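Local coordinates for transglutaminase-like enzymes, putative cysteine protease (Cytophaga hutchinsonii, PDB 3ISR) that is a putative cysteine protease of the transglutaminase-like superfamily and probably acts as a hydrolase through a papain-like catalytic cysteine, at the interface of chains A and B and the interface of chains A and C. Numbering follows the deposited sequence. Chains: chain A/B/C, Transglutaminase-like enzymes, putative cysteine protease.

Contact 1: the interface of chains A and B. Residues chain A 120-122, 247, 250-251; chain B 118-121, 126, 247.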
loop_
_atom_site.group_PDB
_atom_site.type_symbol
_atom_site.label_atom_id
_atom_site.label_comp_id
_atom_site.label_asym_id
_atom_site.label_seq_id
_atom_site.Cartn_x
_atom_site.Cartn_y
_atom_site.Cartn_z
ATOM N N SER A 120 10.010 -10.007 -7.044
ATOM C CA SER A 120 10.240 -9.101 -8.164
ATOM C C SER A 120 9.187 -7.987 -8.128
ATOM O O SER A 120 8.338 -7.969 -7.227
ATOM C CB SER A 120 10.205 -9.884 -9.477
ATOM O OG SER A 120 8.946 -10.515 -9.648
ATOM N N ARG A 121 9.227 -7.068 -9.093
ATOM C CA ARG A 121 8.340 -5.894 -9.060
ATOM C C ARG A 121 6.864 -6.267 -8.805
ATOM O O ARG A 121 6.199 -5.683 -7.941
ATOM C CB ARG A 121 8.456 -5.114 -10.376
ATOM C CG ARG A 121 7.341 -4.077 -10.589
ATOM C CD ARG A 121 7.311 -2.909 -9.544
ATOM N NE ARG A 121 6.168 -2.028 -9.844
ATOM C CZ ARG A 121 4.927 -2.179 -9.363
ATOM N NH1 ARG A 121 4.634 -3.171 -8.514
ATOM N NH2 ARG A 121 3.959 -1.341 -9.744
ATOM N N TYR A 122 6.357 -7.206 -9.602
ATOM C CA TYR A 122 4.946 -7.601 -9.548
ATOM C C TYR A 122 4.657 -8.824 -8.699
ATOM O O TYR A 122 3.507 -9.289 -8.679
ATOM C CB TYR A 122 4.361 -7.770 -10.970
ATOM C CG TYR A 122 4.533 -6.512 -11.770
ATOM C CD1 TYR A 122 3.798 -5.362 -11.463
ATOM C CD2 TYR A 122 5.480 -6.446 -12.786
ATOM C CE1 TYR A 122 3.973 -4.175 -12.182
ATOM C CE2 TYR A 122 5.669 -5.273 -13.518
ATOM C CZ TYR A 122 4.908 -4.156 -13.209
ATOM O OH TYR A 122 5.122 -3.020 -13.916
ATOM N N ARG A 247 11.391 -12.832 -14.843
ATOM C CA ARG A 247 11.013 -12.852 -13.428
ATOM C C ARG A 247 9.536 -12.460 -13.288
ATOM O O ARG A 247 8.816 -13.005 -12.441
ATOM C CB ARG A 247 11.934 -11.933 -12.620
ATOM C CG ARG A 247 13.392 -12.405 -12.669
ATOM C CD ARG A 247 14.381 -11.453 -11.965
ATOM N NE ARG A 247 14.026 -11.219 -10.568
ATOM C CZ ARG A 247 14.729 -10.470 -9.710
ATOM N NH1 ARG A 247 14.289 -10.322 -8.460
ATOM N NH2 ARG A 247 15.852 -9.846 -10.096
ATOM N N ALA A 250 7.810 -7.159 -16.015
ATOM C CA ALA A 250 8.807 -6.096 -16.228
ATOM C C ALA A 250 9.888 -6.561 -17.213
ATOM O O ALA A 250 10.515 -5.745 -17.894
ATOM C CB ALA A 250 9.455 -5.662 -14.876
ATOM N N ASP A 251 10.079 -7.874 -17.302
ATOM C CA ASP A 251 11.074 -8.474 -18.196
ATOM C C ASP A 251 10.480 -8.918 -19.541
ATOM O O ASP A 251 11.193 -9.490 -20.372
ATOM C CB ASP A 251 11.701 -9.709 -17.549
ATOM C CG ASP A 251 12.615 -9.374 -16.396
ATOM O OD1 ASP A 251 13.174 -8.255 -16.367
ATOM O OD2 ASP A 251 12.792 -10.249 -15.518
ATOM N N PHE B 118 13.832 -0.667 -16.084
ATOM C CA PHE B 118 12.540 -1.240 -15.686
ATOM C C PHE B 118 12.336 -1.317 -14.184
ATOM O O PHE B 118 13.311 -1.371 -13.428
ATOM C CB PHE B 118 12.329 -2.600 -16.360
ATOM C CG PHE B 118 12.189 -2.468 -17.847
ATOM C CD1 PHE B 118 10.996 -2.036 -18.401
ATOM C CD2 PHE B 118 13.283 -2.674 -18.673
ATOM C CE1 PHE B 118 10.867 -1.866 -19.807
ATOM C CE2 PHE B 118 13.182 -2.514 -20.057
ATOM C CZ PHE B 118 11.982 -2.110 -20.627
ATOM N N PRO B 119 11.068 -1.264 -13.742
ATOM C CA PRO B 119 10.807 -1.351 -12.297
ATOM C C PRO B 119 11.284 -2.692 -11.756
ATOM O O PRO B 119 11.299 -3.701 -12.499
ATOM C CB PRO B 119 9.281 -1.277 -12.193
ATOM C CG PRO B 119 8.760 -0.904 -13.575
ATOM C CD PRO B 119 9.839 -1.165 -14.563
ATOM N N SER B 120 11.641 -2.721 -10.475
ATOM C CA SER B 120 12.025 -3.949 -9.809
ATOM C C SER B 120 11.298 -4.036 -8.456
ATOM O O SER B 120 10.536 -3.134 -8.125
ATOM C CB SER B 120 13.542 -3.962 -9.618
ATOM O OG SER B 120 13.957 -2.838 -8.877
ATOM N N ARG B 121 11.505 -5.115 -7.690
ATOM C CA ARG B 121 10.772 -5.293 -6.422
ATOM C C ARG B 121 10.733 -4.047 -5.518
ATOM O O ARG B 121 9.661 -3.628 -5.056
ATOM C CB ARG B 121 11.327 -6.492 -5.631
ATOM C CG ARG B 121 10.778 -6.624 -4.179
ATOM C CD ARG B 121 9.229 -6.827 -4.070
ATOM N NE ARG B 121 8.909 -6.859 -2.643
ATOM C CZ ARG B 121 8.615 -5.795 -1.896
ATOM N NH1 ARG B 121 8.533 -4.577 -2.434
ATOM N NH2 ARG B 121 8.403 -5.949 -0.590
ATOM N N ASP B 126 7.534 2.681 -12.084
ATOM C CA ASP B 126 6.300 2.866 -12.836
ATOM C C ASP B 126 5.196 3.553 -12.012
ATOM O O ASP B 126 4.263 4.080 -12.586
ATOM C CB ASP B 126 5.817 1.515 -13.410
ATOM C CG ASP B 126 5.532 0.477 -12.329
ATOM O OD1 ASP B 126 6.348 0.312 -11.404
ATOM O OD2 ASP B 126 4.475 -0.183 -12.412
ATOM N N ARG B 247 19.693 -5.076 -9.954
ATOM C CA ARG B 247 18.532 -4.219 -10.135
ATOM C C ARG B 247 18.143 -3.530 -8.827
ATOM O O ARG B 247 17.781 -2.356 -8.826
ATOM C CB ARG B 247 17.372 -5.040 -10.714
ATOM C CG ARG B 247 17.668 -5.571 -12.089
ATOM C CD ARG B 247 16.572 -6.516 -12.617
ATOM N NE ARG B 247 15.313 -5.791 -12.827
ATOM C CZ ARG B 247 14.189 -6.330 -13.301
ATOM N NH1 ARG B 247 13.110 -5.572 -13.425
ATOM N NH2 ARG B 247 14.147 -7.618 -13.647
HETATM O O HOH W 1 7.108 -4.160 -5.795
#
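Around the two-fold axis of the A-B pair the loops at residues 118-122 pack backbone to backbone, with A:Arg121 CA 3.6 Å from B:Arg121 CA. A:Arg121 CG lies anti to the backbone N (chi1 166°), and the chain, bent at chi2, passes obliquely over B:Pro119. Its guanidinium then meets the B:Asp126 carboxylate tip to tip and side-on. A:Arg121 NE gives a nearly straight, in-plane hydrogen bond of 2.8 Å to the syn lone pair of B:Asp126 OD1, while NH2 reaches the syn lone pair of OD2 at a tilt. A:Tyr122 backs this salt bridge: its ring edge lies over one guanidinium face and its own face rests on A:Arg121 CG. A:Tyr122 OH also donates to B:Asp126 OD2, over a longer 3.3 Å and from above the carboxylate plane.

The packing loosens toward both ends of the axis. At one end a water joins the carbonyl oxygens of A:Arg121 and B:Arg121; at the other, B:Arg247 NH2 stands 3.0 Å from A:Asp251 OD1, a salt bridge whose N-H points elsewhere. A:Arg247 NH2 and B:Arg247 NH2 come within 4.5 Å of each other, a like-charge pair that A:Asp251 may ease. A:Ala250 CB packs against B:Pro119 O and the in-plane edge of the B:Arg247 guanidinium, and A:Ala250 O stands over one face of the B:Phe118 ring, toward its rim. The patch thus gives a symmetric contact its close-packed middle, flanked by charge pairs, and may help to hold a dimer together.

Contact 2: the interface of chains A and C. Residues chain A 127-128, 131, 171, 174-175; chain C 128, 131, 171, 174-175, 177.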
loop_
_atom_site.group_PDB
_atom_site.type_symbol
_atom_site.label_atom_id
_atom_site.label_comp_id
_atom_site.label_asym_id
_atom_site.label_seq_id
_atom_site.Cartn_x
_atom_site.Cartn_y
_atom_site.Cartn_z
ATOM N N LYS A 127 6.241 -10.573 0.983
ATOM C CA LYS A 127 5.123 -10.099 1.813
ATOM C C LYS A 127 4.021 -11.144 2.017
ATOM O O LYS A 127 3.033 -10.864 2.691
ATOM C CB LYS A 127 4.485 -8.861 1.178
ATOM C CG LYS A 127 5.376 -7.632 1.134
ATOM C CD LYS A 127 4.511 -6.398 1.025
ATOM C CE LYS A 127 5.368 -5.151 0.969
ATOM N NZ LYS A 127 4.599 -3.935 1.336
ATOM N N LEU A 128 4.170 -12.315 1.392
ATOM C CA LEU A 128 3.107 -13.336 1.353
ATOM C C LEU A 128 3.511 -14.671 1.977
ATOM O O LEU A 128 2.794 -15.676 1.833
ATOM C CB LEU A 128 2.619 -13.559 -0.093
ATOM C CG LEU A 128 1.933 -12.360 -0.758
ATOM C CD1 LEU A 128 1.691 -12.568 -2.265
ATOM C CD2 LEU A 128 0.626 -12.033 -0.037
ATOM N N LEU A 131 0.847 -16.064 4.654
ATOM C CA LEU A 131 -0.390 -16.422 3.971
ATOM C C LEU A 131 -0.214 -17.714 3.164
ATOM O O LEU A 131 -0.999 -18.641 3.294
ATOM C CB LEU A 131 -0.876 -15.266 3.088
ATOM C CG LEU A 131 -2.144 -15.432 2.224
ATOM C CD1 LEU A 131 -2.863 -14.101 2.059
ATOM C CD2 LEU A 131 -1.845 -16.050 0.838
ATOM N N PHE A 171 0.400 -8.743 -4.951
ATOM C CA PHE A 171 -0.011 -8.261 -3.617
ATOM C C PHE A 171 -1.378 -7.576 -3.682
ATOM O O PHE A 171 -2.181 -7.688 -2.745
ATOM C CB PHE A 171 1.043 -7.313 -3.023
ATOM C CG PHE A 171 0.811 -6.979 -1.582
ATOM C CD1 PHE A 171 1.108 -7.908 -0.575
ATOM C CD2 PHE A 171 0.286 -5.733 -1.217
ATOM C CE1 PHE A 171 0.897 -7.593 0.780
ATOM C CE2 PHE A 171 0.066 -5.420 0.139
ATOM C CZ PHE A 171 0.386 -6.353 1.133
ATOM N N ILE A 174 -4.362 -10.455 -4.558
ATOM C CA ILE A 174 -4.689 -11.261 -3.395
ATOM C C ILE A 174 -5.886 -10.689 -2.621
ATOM O O ILE A 174 -6.695 -11.458 -2.093
ATOM C CB ILE A 174 -3.428 -11.470 -2.466
ATOM C CG1 ILE A 174 -2.901 -12.894 -2.558
ATOM C CG2 ILE A 174 -3.763 -11.256 -1.021
ATOM C CD1 ILE A 174 -3.855 -13.967 -2.132
ATOM N N THR A 175 -6.012 -9.356 -2.566
ATOM C CA THR A 175 -7.161 -8.718 -1.911
ATOM C C THR A 175 -8.264 -8.274 -2.879
ATOM O O THR A 175 -9.442 -8.361 -2.546
ATOM C CB THR A 175 -6.763 -7.483 -1.050
ATOM O OG1 THR A 175 -5.868 -6.634 -1.793
ATOM C CG2 THR A 175 -6.086 -7.927 0.247
ATOM N N LEU C 128 -12.702 -4.548 0.546
ATOM C CA LEU C 128 -12.774 -5.968 0.862
ATOM C C LEU C 128 -14.089 -6.623 0.484
ATOM O O LEU C 128 -14.330 -7.768 0.860
ATOM C CB LEU C 128 -12.462 -6.197 2.364
ATOM C CG LEU C 128 -11.042 -5.821 2.788
ATOM C CD1 LEU C 128 -10.884 -5.899 4.343
ATOM C CD2 LEU C 128 -9.998 -6.695 2.069
ATOM N N LEU C 131 -13.663 -10.034 -1.632
ATOM C CA LEU C 131 -13.079 -11.039 -0.768
ATOM C C LEU C 131 -14.108 -11.486 0.274
ATOM O O LEU C 131 -14.258 -12.691 0.513
ATOM C CB LEU C 131 -11.827 -10.484 -0.072
ATOM C CG LEU C 131 -11.037 -11.429 0.853
ATOM C CD1 LEU C 131 -9.549 -11.081 0.837
ATOM C CD2 LEU C 131 -11.574 -11.423 2.302
ATOM N N PHE C 171 -6.930 -3.965 6.141
ATOM C CA PHE C 171 -6.411 -4.248 4.805
ATOM C C PHE C 171 -5.010 -4.885 4.828
ATOM O O PHE C 171 -4.720 -5.752 4.006
ATOM C CB PHE C 171 -6.420 -2.973 3.967
ATOM C CG PHE C 171 -6.186 -3.213 2.490
ATOM C CD1 PHE C 171 -7.201 -3.738 1.689
ATOM C CD2 PHE C 171 -4.962 -2.909 1.912
ATOM C CE1 PHE C 171 -7.000 -3.935 0.312
ATOM C CE2 PHE C 171 -4.748 -3.123 0.523
ATOM C CZ PHE C 171 -5.785 -3.633 -0.262
ATOM N N ILE C 174 -5.198 -8.738 6.455
ATOM C CA ILE C 174 -5.719 -9.749 5.577
ATOM C C ILE C 174 -4.599 -10.460 4.775
ATOM O O ILE C 174 -4.709 -11.658 4.488
ATOM C CB ILE C 174 -6.938 -9.197 4.741
ATOM C CG1 ILE C 174 -7.780 -10.330 4.171
ATOM C CG2 ILE C 174 -6.494 -8.293 3.650
ATOM C CD1 ILE C 174 -8.597 -11.075 5.189
ATOM N N THR C 175 -3.505 -9.755 4.480
ATOM C CA THR C 175 -2.344 -10.359 3.809
ATOM C C THR C 175 -1.216 -10.758 4.779
ATOM O O THR C 175 -0.535 -11.765 4.553
ATOM C CB THR C 175 -1.721 -9.437 2.731
ATOM O OG1 THR C 175 -1.489 -8.131 3.281
ATOM C CG2 THR C 175 -2.649 -9.310 1.515
ATOM N N ARG C 177 -1.471 -11.764 7.974
ATOM C CA ARG C 177 -1.941 -12.944 8.720
ATOM C C ARG C 177 -1.338 -13.070 10.119
ATOM O O ARG C 177 -1.155 -14.176 10.645
ATOM C CB ARG C 177 -1.721 -14.256 7.919
ATOM C CG ARG C 177 -2.464 -14.327 6.566
ATOM C CD ARG C 177 -3.978 -13.981 6.712
ATOM N NE ARG C 177 -4.688 -14.302 5.478
ATOM C CZ ARG C 177 -4.937 -15.541 5.066
ATOM N NH1 ARG C 177 -4.544 -16.582 5.791
ATOM N NH2 ARG C 177 -5.564 -15.736 3.917
HETATM O O HOH W 2 1.766 -13.204 4.442
HETATM O O HOH W 3 -12.057 -7.551 -1.944
HETATM O O HOH W 4 1.578 -8.647 3.960
#
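In this transglutaminase-like protein the A-C contact is a two-fold meeting of helices 170-176, packed C-terminal end to C-terminal end through A:Thr175 and C:Thr175.

Apolar contacts form the core. Each threonine places OG1 in the crowded position between backbone N and carbonyl carbon (chi1 47° in chain A), which turns CG2 toward the axis, where it faces its counterpart. A:Thr175 CG2 is pressed to 3.4 Å from C:Ile174 CG2, tighter than usual, and the reciprocal pair is equally close, although chi1 is -107° in A:Ile174 and -161° in C:Ile174. The Phe171 side chains, with CG anti to the backbone N, cross the opposite threonines at about a right angle; A:Phe171 CZ comes 3.4 Å from C:Thr175 OG1, and CE1 lies beside CB. A:Lys127 CD rests over the rim of one face of the A:Phe171 ring.

At the flank, A:Leu131 CG sits 3.8 Å above the guanidinium plane of C:Arg177, toward its rim. C:Arg177, bent at chi2, is steadied by a 2.8 Å hydrogen bond from its NE to C:Ile174 O.

Polar links across the contact run through water. One water joins C:Thr175 O to A:Leu131 N and A:Lys127 O, another links A:Lys127 O with C:Thr175 OG1, and a third ties A:Thr175 O to C:Leu131 N.

Contact 3: the interface of chains A and B. Residues chain A 29, 31, 60, 62, 71, 256, 258; chain B 106, 109, 111, 114-115, 117-118.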
loop_
_atom_site.group_PDB
_atom_site.type_symbol
_atom_site.label_atom_id
_atom_site.label_comp_id
_atom_site.label_asym_id
_atom_site.label_seq_id
_atom_site.Cartn_x
_atom_site.Cartn_y
_atom_site.Cartn_z
ATOM N N THR A 29 10.730 6.072 -28.790
ATOM C CA THR A 29 11.412 4.796 -28.978
ATOM C C THR A 29 10.534 3.654 -28.462
ATOM O O THR A 29 9.924 3.759 -27.398
ATOM C CB THR A 29 12.808 4.792 -28.287
ATOM O OG1 THR A 29 13.690 5.645 -29.028
ATOM C CG2 THR A 29 13.411 3.387 -28.280
ATOM N N ILE A 31 10.327 -0.582 -27.637
ATOM C CA ILE A 31 10.922 -1.910 -27.521
ATOM C C ILE A 31 9.792 -2.937 -27.507
ATOM O O ILE A 31 8.923 -2.916 -26.614
ATOM C CB ILE A 31 11.802 -2.075 -26.258
ATOM C CG1 ILE A 31 12.847 -0.947 -26.196
ATOM C CG2 ILE A 31 12.528 -3.451 -26.299
ATOM C CD1 ILE A 31 13.713 -0.975 -24.940
ATOM N N PHE A 60 17.578 -7.432 -30.357
ATOM C CA PHE A 60 18.562 -7.691 -29.291
ATOM C C PHE A 60 17.957 -8.563 -28.179
ATOM O O PHE A 60 16.733 -8.684 -28.056
ATOM C CB PHE A 60 19.083 -6.368 -28.693
ATOM C CG PHE A 60 18.102 -5.690 -27.780
ATOM C CD1 PHE A 60 17.085 -4.881 -28.302
ATOM C CD2 PHE A 60 18.183 -5.867 -26.392
ATOM C CE1 PHE A 60 16.169 -4.262 -27.468
ATOM C CE2 PHE A 60 17.269 -5.249 -25.540
ATOM C CZ PHE A 60 16.254 -4.445 -26.071
ATOM N N TYR A 62 18.703 -9.598 -23.803
ATOM C CA TYR A 62 19.461 -9.458 -22.563
ATOM C C TYR A 62 20.471 -10.598 -22.492
ATOM O O TYR A 62 20.347 -11.591 -23.223
ATOM C CB TYR A 62 18.522 -9.568 -21.371
ATOM C CG TYR A 62 17.429 -8.509 -21.270
ATOM C CD1 TYR A 62 17.524 -7.291 -21.953
ATOM C CD2 TYR A 62 16.331 -8.714 -20.437
ATOM C CE1 TYR A 62 16.522 -6.325 -21.845
ATOM C CE2 TYR A 62 15.338 -7.748 -20.298
ATOM C CZ TYR A 62 15.447 -6.553 -21.009
ATOM O OH TYR A 62 14.470 -5.607 -20.863
ATOM N N ARG A 71 13.697 -3.173 -31.429
ATOM C CA ARG A 71 13.548 -1.770 -31.097
ATOM C C ARG A 71 13.665 -0.864 -32.314
ATOM O O ARG A 71 14.393 -1.162 -33.280
ATOM C CB ARG A 71 14.496 -1.340 -29.983
ATOM C CG ARG A 71 15.929 -1.685 -30.222
ATOM C CD ARG A 71 16.800 -1.055 -29.147
ATOM N NE ARG A 71 18.145 -1.600 -29.238
ATOM C CZ ARG A 71 19.097 -1.422 -28.336
ATOM N NH1 ARG A 71 20.285 -1.961 -28.539
ATOM N NH2 ARG A 71 18.869 -0.693 -27.249
ATOM N N SER A 256 7.329 -1.687 -24.780
ATOM C CA SER A 256 7.796 -0.654 -23.883
ATOM C C SER A 256 7.968 0.620 -24.706
ATOM O O SER A 256 8.671 0.623 -25.713
ATOM C CB SER A 256 9.109 -1.066 -23.216
ATOM O OG SER A 256 8.876 -2.182 -22.368
ATOM N N PHE A 258 8.934 4.636 -24.899
ATOM C CA PHE A 258 9.676 5.739 -24.336
ATOM C C PHE A 258 9.368 6.977 -25.163
ATOM O O PHE A 258 9.995 7.226 -26.192
ATOM C CB PHE A 258 11.172 5.420 -24.321
ATOM C CG PHE A 258 11.512 4.218 -23.488
ATOM C CD1 PHE A 258 11.438 2.942 -24.030
ATOM C CD2 PHE A 258 11.885 4.360 -22.156
ATOM C CE1 PHE A 258 11.740 1.813 -23.260
ATOM C CE2 PHE A 258 12.176 3.252 -21.377
ATOM C CZ PHE A 258 12.116 1.970 -21.928
ATOM N N VAL B 106 17.762 5.673 -25.634
ATOM C CA VAL B 106 17.332 4.292 -25.386
ATOM C C VAL B 106 17.553 3.376 -26.587
ATOM O O VAL B 106 18.026 2.253 -26.436
ATOM C CB VAL B 106 15.865 4.210 -24.882
ATOM C CG1 VAL B 106 15.431 2.761 -24.712
ATOM C CG2 VAL B 106 15.723 4.922 -23.558
ATOM N N LEU B 109 21.283 2.091 -26.538
ATOM C CA LEU B 109 21.898 1.436 -25.376
ATOM C C LEU B 109 22.249 -0.022 -25.661
ATOM O O LEU B 109 21.484 -0.731 -26.337
ATOM C CB LEU B 109 20.967 1.498 -24.160
ATOM C CG LEU B 109 20.673 2.886 -23.580
ATOM C CD1 LEU B 109 19.621 2.822 -22.496
ATOM C CD2 LEU B 109 21.976 3.550 -23.052
ATOM N N GLY B 111 22.296 -3.844 -25.034
ATOM C CA GLY B 111 21.218 -4.683 -24.541
ATOM C C GLY B 111 21.328 -4.989 -23.060
ATOM O O GLY B 111 20.304 -5.089 -22.368
ATOM N N ILE B 114 19.616 -2.156 -20.875
ATOM C CA ILE B 114 18.160 -1.991 -20.965
ATOM C C ILE B 114 17.389 -2.431 -19.713
ATOM O O ILE B 114 16.486 -1.720 -19.296
ATOM C CB ILE B 114 17.604 -2.678 -22.231
ATOM C CG1 ILE B 114 18.200 -2.021 -23.488
ATOM C CG2 ILE B 114 16.059 -2.654 -22.245
ATOM C CD1 ILE B 114 17.777 -0.584 -23.709
ATOM N N PRO B 115 17.733 -3.595 -19.119
ATOM C CA PRO B 115 16.966 -4.048 -17.946
ATOM C C PRO B 115 16.909 -3.025 -16.812
ATOM O O PRO B 115 15.942 -3.007 -16.049
ATOM C CB PRO B 115 17.728 -5.313 -17.501
ATOM C CG PRO B 115 18.340 -5.818 -18.750
ATOM C CD PRO B 115 18.737 -4.600 -19.526
ATOM N N LEU B 117 16.315 0.032 -16.911
ATOM C CA LEU B 117 15.276 1.032 -17.106
ATOM C C LEU B 117 13.944 0.603 -16.465
ATOM O O LEU B 117 13.009 1.405 -16.362
ATOM C CB LEU B 117 15.057 1.256 -18.618
ATOM C CG LEU B 117 16.153 2.029 -19.375
ATOM C CD1 LEU B 117 16.054 1.798 -20.898
ATOM C CD2 LEU B 117 16.079 3.523 -19.043
ATOM N N PHE B 118 13.832 -0.667 -16.084
ATOM C CA PHE B 118 12.540 -1.240 -15.686
ATOM C C PHE B 118 12.336 -1.317 -14.184
ATOM O O PHE B 118 13.311 -1.371 -13.428
ATOM C CB PHE B 118 12.329 -2.600 -16.360
ATOM C CG PHE B 118 12.189 -2.468 -17.847
ATOM C CD1 PHE B 118 10.996 -2.036 -18.401
ATOM C CD2 PHE B 118 13.283 -2.674 -18.673
ATOM C CE1 PHE B 118 10.867 -1.866 -19.807
ATOM C CE2 PHE B 118 13.182 -2.514 -20.057
ATOM C CZ PHE B 118 11.982 -2.110 -20.627
#
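Strands 28-32, 58-60, 69-74 and 255-258 of chain A, with the loop residue A:Tyr62, receive the 3-10 helices 106-108 and 114-117 of chain B and the loops that follow them. A:Tyr62, with CG anti to the carbonyl carbon (chi1 -62°), turns one ring face to B:Pro115, whose CG stands over the ring centre, 3.5 Å from the centroid, in a CH-pi contact. The rim carbon A:Tyr62 CE1 meets B:Ile114 CG2 at 3.7 Å, and the tyrosine OH approaches B:Phe118 CE2. At the opposite rim of that phenyl ring A:Ser256 OG lies 3.3 Å from B:Phe118 CE1, with the serine CB in the ring plane at its edge.

B:Ile114 fills the middle: its CG2 touches the tip of A:Ile31, CD1, at 3.9 Å, whereas its other branch, CG1, packs against A:Phe60 CE2. Farther along, B:Val106 CG1 sits over one face of the A:Phe258 ring, toward its rim, and B:Leu117 CD1 reaches that ring at CZ.

At the border of this apolar strip A:Arg71, extended from CG to NE, grips one acceptor end-on: NH1 and NH2 each give a 2.8 Å hydrogen bond to the carbonyl oxygen B:Leu109 O, which lies in the guanidinium plane. NH1 comes nearly along the C=O axis, NH2 on a lone pair. A:Phe60 CG lies over one guanidinium face and may help to fix its rotation. The patch gives the A-B pair a largely apolar wing that would orient one subunit on the other.

Contacts 1 and 3 belong to one A-B interface: the centres of their C-alpha atoms lie about 14 Å apart and they share B:Phe118, whose chain leads from the apolar wing of contact 3 into the loop of contact 1. Both recur with the chains exchanged. Contact 2 uses a separate surface of chain A, centred about 20 Å from contact 1 and 33 Å from contact 3. The 3-10 helix 125-127 gives B:Asp126 to contact 1 and A:Lys127 to contact 2, so by symmetry one chain uses it toward two partners. Together the interfaces could build the deposited tetramer, although the structure alone does not show the form in solution.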